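PDB 3SIR: caspase subunit p21 from Drosophila melanogaster, which cleaves protein substrates as a cysteine protease of the caspase cascade that carries out apoptosis. Local coordinates for residues K18-A23 with S86-V91; A10-M15 with T250-F255; T216-R221 with Q241-T246. The protein carries 1 engineered substitution. All coordinates share one frame; numbering follows the deposited sequence.

How the contacts relate
Residues 10-15, near the N terminus, run in a loop and meet 250-255, close to the C terminus, so contact 2 closes a loop spanning nearly the whole chain. The chain then enters strand 19-28, passes through helix 45-55, strand 59-65 and helix 68-79, and returns as strand 86-95 to close contact 1. Contact 3 closes much later, where helix 211-223 meets the approach to strand 244-247. Contacts 1 and 3 follow in series, on opposite sides of the chain's centre, and both nest within contact 2. Contacts 1 and 3 reach the same central sheet; contacts 1 and 2 touch, and contacts 2 and 3 both border the second subunit.

Contact 1 (K18-A23 with S86-V91); sequences KNRGMA and SDCILV
Asn19 and Ser86, and farther along Ala23 and Leu90, lie side by side where strands 19-28 and 86-95 run parallel as neighbours in the central sheet of the caspase fold. Within the two segments the strand axes approach to 4.9 Å, with 20° between their directions. Backbone bonds set the register. Asp87 N donates to Asn19 O at 2.8 Å, and Leu90 N donates to Met22 O at 2.9 Å. Between them Cys88 N points to Arg20 O, although the position of that oxygen is less certain in the model. CA-H...O contacts supplement these bonds: Ser86 CA lies 3.2 Å from Asn19 O, and Ala23 CA 3.4 Å from Leu90 O. Gly21, whose backbone angles (phi 146°) are in practice accessible only to glycine, brings its CA within 3.6 Å of Cys88 O.

The charged pair is Arg20 and Asp87, modelled as a salt bridge from NH1 to OD2 but too short for its length to be trusted. Arg20 starts anti to the backbone N (chi1 168°) and then bends at chi2 and chi3, which carries the guanidinium round to Asp87; as modelled, OD2 lies at the guanidinium edge, near its plane, the carboxylate itself being tilted. Other bonds fix both groups: Arg20 NE reaches Leu56 O, Arg20 NH2 reaches Ser256 O, and Asp87 OD1 accepts from His17 N.

Side chains pack on both faces of the sheet. Ala23 and Leu90 share the face covered by Leu53 of helix 45-55. On the other face, with Asn19 and Ser86, Met22 CB lies 4.3 Å from Ile89 CG1, and the backbone oxygen Met22 O sits beside that same Ile89 CG1 at 3.7 Å.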
loop_
_atom_site.group_PDB
_atom_site.type_symbol
_atom_site.label_atom_id
_atom_site.label_comp_id
_atom_site.label_asym_id
_atom_site.label_seq_id
_atom_site.Cartn_x
_atom_site.Cartn_y
_atom_site.Cartn_z
ATOM N N LYS A 18 23.730 -11.043 6.154
ATOM C CA LYS A 18 24.991 -10.354 6.401
ATOM C C LYS A 18 24.777 -8.843 6.419
ATOM O O LYS A 18 25.068 -8.179 7.416
ATOM C CB LYS A 18 26.012 -10.737 5.325
ATOM C CG LYS A 18 27.454 -10.384 5.654
ATOM C CD LYS A 18 28.113 -9.602 4.521
ATOM C CE LYS A 18 29.131 -10.450 3.777
ATOM N NZ LYS A 18 29.993 -9.623 2.891
ATOM N N ASN A 19 24.245 -8.309 5.321
ATOM C CA ASN A 19 23.939 -6.880 5.213
ATOM C C ASN A 19 22.444 -6.620 5.091
ATOM O O ASN A 19 21.743 -7.343 4.383
ATOM C CB ASN A 19 24.637 -6.263 3.999
ATOM C CG ASN A 19 25.942 -6.948 3.664
ATOM O OD1 ASN A 19 26.897 -6.899 4.441
ATOM N ND2 ASN A 19 26.027 -7.500 2.458
ATOM N N ARG A 20 22.009 -5.481 5.619
ATOM C CA ARG A 20 20.630 -5.036 5.449
ATOM C C ARG A 20 20.291 -4.786 3.984
ATOM O O ARG A 20 19.350 -5.368 3.445
ATOM C CB ARG A 20 20.355 -3.780 6.279
ATOM C CG ARG A 20 19.034 -3.092 5.948
ATOM C CD ARG A 20 17.876 -3.600 6.803
ATOM N NE ARG A 20 18.133 -3.469 8.236
ATOM C CZ ARG A 20 18.121 -4.490 9.087
ATOM N NH1 ARG A 20 17.807 -5.704 8.654
ATOM N NH2 ARG A 20 18.382 -4.295 10.373
ATOM N N GLY A 21 21.082 -3.940 3.334
ATOM C CA GLY A 21 20.950 -3.713 1.897
ATOM C C GLY A 21 21.274 -2.275 1.549
ATOM O O GLY A 21 21.637 -1.490 2.423
ATOM N N MET A 22 21.150 -1.933 0.270
ATOM C CA MET A 22 21.390 -0.563 -0.185
ATOM C C MET A 22 20.219 0.350 0.142
ATOM O O MET A 22 19.068 -0.008 -0.101
ATOM C CB MET A 22 21.605 -0.528 -1.696
ATOM C CG MET A 22 22.831 -1.275 -2.182
ATOM S SD MET A 22 22.859 -1.332 -3.985
ATOM C CE MET A 22 24.251 -2.435 -4.222
ATOM N N ALA A 23 20.532 1.588 0.507
ATOM C CA ALA A 23 19.631 2.710 0.267
ATOM C C ALA A 23 20.151 3.606 -0.856
ATOM O O ALA A 23 21.293 4.063 -0.824
ATOM C CB ALA A 23 19.427 3.511 1.547
ATOM N N SER A 86 22.049 -9.570 1.028
ATOM C CA SER A 86 21.157 -8.484 1.410
ATOM C C SER A 86 19.869 -9.003 2.051
ATOM O O SER A 86 19.267 -9.965 1.566
ATOM C CB SER A 86 20.835 -7.616 0.187
ATOM O OG SER A 86 21.933 -6.781 -0.150
ATOM N N ASP A 87 19.460 -8.369 3.147
ATOM C CA ASP A 87 18.064 -8.383 3.576
ATOM C C ASP A 87 17.151 -7.930 2.438
ATOM O O ASP A 87 16.254 -8.661 2.015
ATOM C CB ASP A 87 17.859 -7.458 4.778
ATOM C CG ASP A 87 18.405 -8.036 6.073
ATOM O OD1 ASP A 87 18.876 -9.195 6.061
ATOM O OD2 ASP A 87 18.359 -7.329 7.106
ATOM N N CYS A 88 17.367 -6.704 1.971
ATOM C CA CYS A 88 16.399 -6.025 1.115
ATOM C C CYS A 88 17.067 -5.029 0.174
ATOM O O CYS A 88 18.279 -5.064 -0.031
ATOM C CB CYS A 88 15.374 -5.287 1.973
ATOM S SG CYS A 88 16.053 -3.874 2.880
ATOM N N ILE A 89 16.264 -4.131 -0.387
ATOM C CA ILE A 89 16.775 -2.906 -0.986
ATOM C C ILE A 89 15.782 -1.780 -0.762
ATOM O O ILE A 89 14.571 -2.005 -0.690
ATOM C CB ILE A 89 16.997 -3.053 -2.503
ATOM C CG1 ILE A 89 17.702 -1.811 -3.053
ATOM C CG2 ILE A 89 15.672 -3.243 -3.219
ATOM C CD1 ILE A 89 18.351 -2.013 -4.408
ATOM N N LEU A 90 16.290 -0.556 -0.707
ATOM C CA LEU A 90 15.414 0.606 -0.682
ATOM C C LEU A 90 15.827 1.624 -1.735
ATOM O O LEU A 90 17.002 1.981 -1.836
ATOM C CB LEU A 90 15.413 1.246 0.704
ATOM C CG LEU A 90 14.354 2.334 0.883
ATOM C CD1 LEU A 90 13.792 2.303 2.296
ATOM C CD2 LEU A 90 14.934 3.699 0.541
ATOM N N VAL A 91 14.874 2.027 -2.566
ATOM C CA VAL A 91 15.071 3.172 -3.443
ATOM C C VAL A 91 14.171 4.320 -2.998
ATOM O O VAL A 91 13.066 4.097 -2.508
ATOM C CB VAL A 91 14.752 2.820 -4.903
ATOM C CG1 VAL A 91 14.682 4.082 -5.750
ATOM C CG2 VAL A 91 15.786 1.852 -5.455
#

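Contact 2 (A10-M15 with T250-F255); sequences AAEYNM and TRILRF
Tyr13 lays its ring against Arg251 in a contact between two irregular loops, joined by a single backbone bridge at Glu12 and Ile252, that ties the N-terminal arm of the caspase domain to its C-terminal tail. In the processed enzyme it would join the p21 to the p12 subunit. Two backbone bonds flank the bridge: Ile252 N donates to Ala11 O at 3.1 Å, and Tyr13 N donates to Ile252 O at 3.2 Å. At its far end Tyr13 OH, less securely placed, accepts from Thr250 N; Thr250 OG1 is itself bonded to Asp171 OD1.

The ring contact is a CH-pi interaction. Arg251 CB sits 3.8 Å from the Tyr13 centroid, over one face and only 14° off its normal, and Leu253 CB meets Tyr13 CD2. Gln220 of the second subunit also packs on Arg251.

Charges of opposite sign face each other more loosely, with Glu12 OE1 4.1 Å from Arg254 NH1 but well out of the guanidinium plane, too far apart for a salt bridge.

Sulfur and apolar contacts finish the interface. Met15, bent at chi2 and chi3 (-72° and -61°), turns back across Leu253 CD1 and brings its methyl CE 3.7 Å from Phe255 CD1.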
loop_
_atom_site.group_PDB
_atom_site.type_symbol
_atom_site.label_atom_id
_atom_site.label_comp_id
_atom_site.label_asym_id
_atom_site.label_seq_id
_atom_site.Cartn_x
_atom_site.Cartn_y
_atom_site.Cartn_z
ATOM N N ALA A 10 6.317 -19.386 5.226
ATOM C CA ALA A 10 6.887 -18.740 6.403
ATOM C C ALA A 10 6.316 -17.338 6.592
ATOM O O ALA A 10 5.851 -16.718 5.636
ATOM C CB ALA A 10 8.405 -18.685 6.295
ATOM N N ALA A 11 6.362 -16.841 7.826
ATOM C CA ALA A 11 5.618 -15.641 8.197
ATOM C C ALA A 11 6.420 -14.355 8.000
ATOM O O ALA A 11 5.896 -13.361 7.497
ATOM C CB ALA A 11 5.121 -15.745 9.629
ATOM N N GLU A 12 7.672 -14.359 8.451
ATOM C CA GLU A 12 8.450 -13.133 8.577
ATOM C C GLU A 12 9.632 -13.138 7.625
ATOM O O GLU A 12 10.313 -14.152 7.483
ATOM C CB GLU A 12 8.955 -12.967 10.004
ATOM C CG GLU A 12 7.973 -12.255 10.916
ATOM C CD GLU A 12 8.213 -12.569 12.378
ATOM O OE1 GLU A 12 7.384 -12.166 13.222
ATOM O OE2 GLU A 12 9.223 -13.242 12.677
ATOM N N TYR A 13 9.831 -12.022 6.926
ATOM C CA TYR A 13 10.959 -11.887 6.012
ATOM C C TYR A 13 12.236 -12.209 6.775
ATOM O O TYR A 13 12.389 -11.813 7.933
ATOM C CB TYR A 13 11.026 -10.464 5.445
ATOM C CG TYR A 13 10.170 -10.246 4.213
ATOM C CD1 TYR A 13 10.449 -10.910 3.027
ATOM C CD2 TYR A 13 9.095 -9.364 4.228
ATOM C CE1 TYR A 13 9.668 -10.725 1.906
ATOM C CE2 TYR A 13 8.303 -9.178 3.108
ATOM C CZ TYR A 13 8.595 -9.866 1.950
ATOM O OH TYR A 13 7.838 -9.688 0.816
ATOM N N ASN A 14 13.123 -12.977 6.154
ATOM C CA ASN A 14 14.451 -13.185 6.721
ATOM C C ASN A 14 15.297 -11.912 6.695
ATOM O O ASN A 14 15.812 -11.521 5.645
ATOM C CB ASN A 14 15.174 -14.333 6.015
ATOM C CG ASN A 14 16.553 -14.594 6.591
ATOM O OD1 ASN A 14 16.914 -14.047 7.637
ATOM N ND2 ASN A 14 17.339 -15.421 5.902
ATOM N N MET A 15 15.342 -11.216 7.829
ATOM C CA MET A 15 16.017 -9.923 7.928
ATOM C C MET A 15 17.283 -9.992 8.784
ATOM O O MET A 15 17.640 -9.028 9.466
ATOM C CB MET A 15 15.073 -8.857 8.497
ATOM C CG MET A 15 13.794 -8.650 7.707
ATOM S SD MET A 15 14.026 -7.819 6.126
ATOM C CE MET A 15 14.700 -6.241 6.659
ATOM N N THR A 250 4.691 -10.292 0.689
ATOM C CA THR A 250 4.133 -11.595 1.014
ATOM C C THR A 250 4.324 -11.965 2.487
ATOM O O THR A 250 3.797 -12.985 2.936
ATOM C CB THR A 250 4.729 -12.697 0.117
ATOM O OG1 THR A 250 6.158 -12.610 0.145
ATOM C CG2 THR A 250 4.246 -12.538 -1.319
ATOM N N ARG A 251 4.975 -11.087 3.253
ATOM C CA ARG A 251 5.387 -11.402 4.621
ATOM C C ARG A 251 5.580 -10.168 5.499
ATOM O O ARG A 251 5.842 -9.074 5.003
ATOM C CB ARG A 251 6.676 -12.233 4.620
ATOM C CG ARG A 251 6.888 -13.077 3.368
ATOM C CD ARG A 251 7.624 -14.369 3.687
ATOM N NE ARG A 251 8.584 -14.725 2.647
ATOM C CZ ARG A 251 9.516 -15.664 2.777
ATOM N NH1 ARG A 251 9.574 -16.391 3.885
ATOM N NH2 ARG A 251 10.407 -15.855 1.812
ATOM N N ILE A 252 5.597 -10.387 6.811
ATOM C CA ILE A 252 5.839 -9.329 7.788
ATOM C C ILE A 252 7.297 -8.891 7.797
ATOM O O ILE A 252 8.174 -9.636 8.247
ATOM C CB ILE A 252 5.511 -9.818 9.212
ATOM C CG1 ILE A 252 4.064 -10.304 9.291
ATOM C CG2 ILE A 252 5.795 -8.738 10.249
ATOM C CD1 ILE A 252 3.844 -11.332 10.374
ATOM N N LEU A 253 7.524 -7.621 7.474
ATOM C CA LEU A 253 8.876 -7.078 7.420
ATOM C C LEU A 253 9.199 -6.331 8.710
ATOM O O LEU A 253 8.483 -5.412 9.095
ATOM C CB LEU A 253 9.025 -6.156 6.205
ATOM C CG LEU A 253 10.217 -5.199 6.102
ATOM C CD1 LEU A 253 11.442 -5.778 6.773
ATOM C CD2 LEU A 253 10.516 -4.900 4.641
ATOM N N ARG A 254 10.279 -6.726 9.375
ATOM C CA ARG A 254 10.737 -6.021 10.568
ATOM C C ARG A 254 12.261 -5.979 10.648
ATOM O O ARG A 254 12.921 -7.018 10.697
ATOM C CB ARG A 254 10.161 -6.661 11.832
ATOM C CG ARG A 254 10.167 -5.744 13.045
ATOM C CD ARG A 254 9.601 -6.447 14.267
ATOM N NE ARG A 254 8.163 -6.690 14.150
ATOM C CZ ARG A 254 7.618 -7.591 13.338
ATOM N NH1 ARG A 254 8.381 -8.301 12.518
ATOM N NH2 ARG A 254 6.302 -7.760 13.322
ATOM N N PHE A 255 12.808 -4.767 10.624
ATOM C CA PHE A 255 14.249 -4.560 10.678
ATOM C C PHE A 255 14.793 -5.026 12.018
ATOM O O PHE A 255 14.905 -4.237 12.955
ATOM C CB PHE A 255 14.578 -3.079 10.477
ATOM C CG PHE A 255 14.063 -2.512 9.182
ATOM C CD1 PHE A 255 14.714 -2.776 7.987
ATOM C CD2 PHE A 255 12.949 -1.691 9.164
ATOM C CE1 PHE A 255 14.240 -2.265 6.796
ATOM C CE2 PHE A 255 12.485 -1.150 7.978
ATOM C CZ PHE A 255 13.128 -1.445 6.791
#

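Contact 3 (T216-R221 with Q241-T246); sequences TFVCQR and QIPCIT
Cys219 holds SG anti to its own carbonyl carbon (chi1 -77°), which directs the sulfur off helix 211-223 toward the chain entering strand 244-247; Ile245 places CG1 in the same way (chi1 -68°) and sends CD1 out to meet it. Cys219 SG and Ile245 CD1 come within 3.4 Å. Cys219 SG also lies 3.6 Å from Pro243 CB and 3.5 Å from Pro243 O, so that it rests against both the proline and the isoleucine two residues on, whose CA-CB bonds both point at the helix. The alternation is that of an extended chain: Cys244, between them, turns its side chain away.

Two further contacts widen this patch. Ile242, just before the proline, brings CD1 to 4.2 Å from Cys219 CB, while Val218 CG1 lies 4.4 Å from the neighbouring ring carbon, Pro243 CG. The five touching residues are all buried. The contact is largely apolar, with no hydrogen bond between the segments. The helix is kinked here; Thr216 O takes Gln220 N at 3.0 Å as well as a weak bond from Cys219 N.

This is the packing of a helix on the outermost strand of this chain's sheet and the segment leading into it, in the part that becomes the p12 subunit on processing. Phe194 of helix 193-205 packs on Val218 and Pro243, while Leu215 of helix 211-223 and Leu173 and Ala175 of strand 172-179 also pack on Ile245. Strand 244-247 runs antiparallel to strand 172-179 on one side; on the other, Ile245 and Thr246 pair antiparallel with a strand of the second subunit, so the helix covers the sheet close to where it continues across the dimer interface.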
loop_
_atom_site.group_PDB
_atom_site.type_symbol
_atom_site.label_atom_id
_atom_site.label_comp_id
_atom_site.label_asym_id
_atom_site.label_seq_id
_atom_site.Cartn_x
_atom_site.Cartn_y
_atom_site.Cartn_z
ATOM N N THR A 216 1.664 2.866 8.642
ATOM C CA THR A 216 0.300 3.196 9.022
ATOM C C THR A 216 0.298 4.434 9.908
ATOM O O THR A 216 -0.511 5.346 9.722
ATOM C CB THR A 216 -0.357 2.039 9.777
ATOM O OG1 THR A 216 -0.706 1.006 8.845
ATOM C CG2 THR A 216 -1.606 2.531 10.495
ATOM N N PHE A 217 1.287 4.510 10.791
ATOM C CA PHE A 217 1.395 5.625 11.714
ATOM C C PHE A 217 1.997 6.853 11.036
ATOM O O PHE A 217 1.703 7.989 11.413
ATOM C CB PHE A 217 2.217 5.221 12.937
ATOM C CG PHE A 217 1.599 4.110 13.740
ATOM C CD1 PHE A 217 0.229 3.911 13.727
ATOM C CD2 PHE A 217 2.380 3.320 14.566
ATOM C CE1 PHE A 217 -0.355 2.925 14.506
ATOM C CE2 PHE A 217 1.805 2.342 15.362
ATOM C CZ PHE A 217 0.434 2.135 15.321
ATOM N N VAL A 218 2.814 6.622 10.013
ATOM C CA VAL A 218 3.317 7.711 9.182
ATOM C C VAL A 218 2.152 8.401 8.474
ATOM O O VAL A 218 2.218 9.590 8.157
ATOM C CB VAL A 218 4.324 7.197 8.128
ATOM C CG1 VAL A 218 4.671 8.299 7.137
ATOM C CG2 VAL A 218 5.579 6.661 8.798
ATOM N N CYS A 219 1.098 7.633 8.216
ATOM C CA CYS A 219 -0.115 8.141 7.580
ATOM C C CYS A 219 -0.980 8.917 8.572
ATOM O O CYS A 219 -1.310 10.084 8.345
ATOM C CB CYS A 219 -0.919 6.981 6.993
ATOM S SG CYS A 219 -0.252 6.343 5.441
ATOM N N GLN A 220 -1.349 8.258 9.666
ATOM C CA GLN A 220 -1.896 8.944 10.831
ATOM C C GLN A 220 -1.318 10.347 10.967
ATOM O O GLN A 220 -2.047 11.336 10.882
ATOM C CB GLN A 220 -1.602 8.147 12.100
ATOM C CG GLN A 220 -2.105 8.792 13.372
ATOM C CD GLN A 220 -2.345 7.777 14.471
ATOM O OE1 GLN A 220 -2.704 6.627 14.205
ATOM N NE2 GLN A 220 -2.147 8.196 15.717
ATOM N N ARG A 221 0.001 10.425 11.130
ATOM C CA ARG A 221 0.642 11.640 11.613
ATOM C C ARG A 221 0.544 12.795 10.623
ATOM O O ARG A 221 0.276 13.927 11.021
ATOM C CB ARG A 221 2.094 11.389 12.021
ATOM C CG ARG A 221 2.314 11.468 13.526
ATOM C CD ARG A 221 3.673 12.061 13.888
ATOM N NE ARG A 221 4.211 11.500 15.128
ATOM C CZ ARG A 221 3.688 11.703 16.335
ATOM N NH1 ARG A 221 2.624 12.485 16.480
ATOM N NH2 ARG A 221 4.217 11.108 17.399
ATOM N N GLN A 241 -2.647 14.482 -0.925
ATOM C CA GLN A 241 -1.553 14.620 0.030
ATOM C C GLN A 241 -1.896 13.978 1.373
ATOM O O GLN A 241 -2.133 14.668 2.365
ATOM C CB GLN A 241 -1.189 16.095 0.213
ATOM C CG GLN A 241 -1.679 16.708 1.518
ATOM C CD GLN A 241 -3.144 17.111 1.478
ATOM O OE1 GLN A 241 -4.028 16.265 1.346
ATOM N NE2 GLN A 241 -3.408 18.396 1.698
ATOM N N ILE A 242 -2.036 12.656 1.364
ATOM C CA ILE A 242 -1.648 11.826 2.499
ATOM C C ILE A 242 -0.930 10.595 1.958
ATOM O O ILE A 242 -1.115 10.230 0.798
ATOM C CB ILE A 242 -2.875 11.394 3.332
ATOM C CG1 ILE A 242 -2.460 10.465 4.475
ATOM C CG2 ILE A 242 -3.916 10.713 2.450
ATOM C CD1 ILE A 242 -3.556 9.513 4.914
ATOM N N PRO A 243 -0.047 9.991 2.767
ATOM C CA PRO A 243 0.744 8.929 2.162
ATOM C C PRO A 243 -0.109 7.767 1.659
ATOM O O PRO A 243 -1.116 7.408 2.273
ATOM C CB PRO A 243 1.664 8.494 3.302
ATOM C CG PRO A 243 1.880 9.750 4.070
ATOM C CD PRO A 243 0.588 10.524 3.985
ATOM N N CYS A 244 0.233 7.281 0.473
ATOM C CA CYS A 244 -0.537 6.243 -0.189
ATOM C C CYS A 244 0.343 5.011 -0.355
ATOM O O CYS A 244 1.194 4.955 -1.247
ATOM C CB CYS A 244 -1.016 6.742 -1.554
ATOM S SG CYS A 244 -1.086 5.462 -2.824
ATOM N N ILE A 245 0.211 4.067 0.569
ATOM C CA ILE A 245 1.114 2.926 0.583
ATOM C C ILE A 245 0.497 1.774 -0.193
ATOM O O ILE A 245 -0.674 1.449 0.001
ATOM C CB ILE A 245 1.420 2.468 2.013
ATOM C CG1 ILE A 245 2.250 3.529 2.740
ATOM C CG2 ILE A 245 2.144 1.131 1.992
ATOM C CD1 ILE A 245 1.732 3.864 4.121
ATOM N N THR A 246 1.275 1.174 -1.086
ATOM C CA THR A 246 0.778 0.067 -1.890
ATOM C C THR A 246 1.679 -1.159 -1.776
ATOM O O THR A 246 2.766 -1.198 -2.358
ATOM C CB THR A 246 0.645 0.462 -3.371
ATOM O OG1 THR A 246 1.159 -0.593 -4.192
ATOM C CG2 THR A 246 1.433 1.730 -3.653
#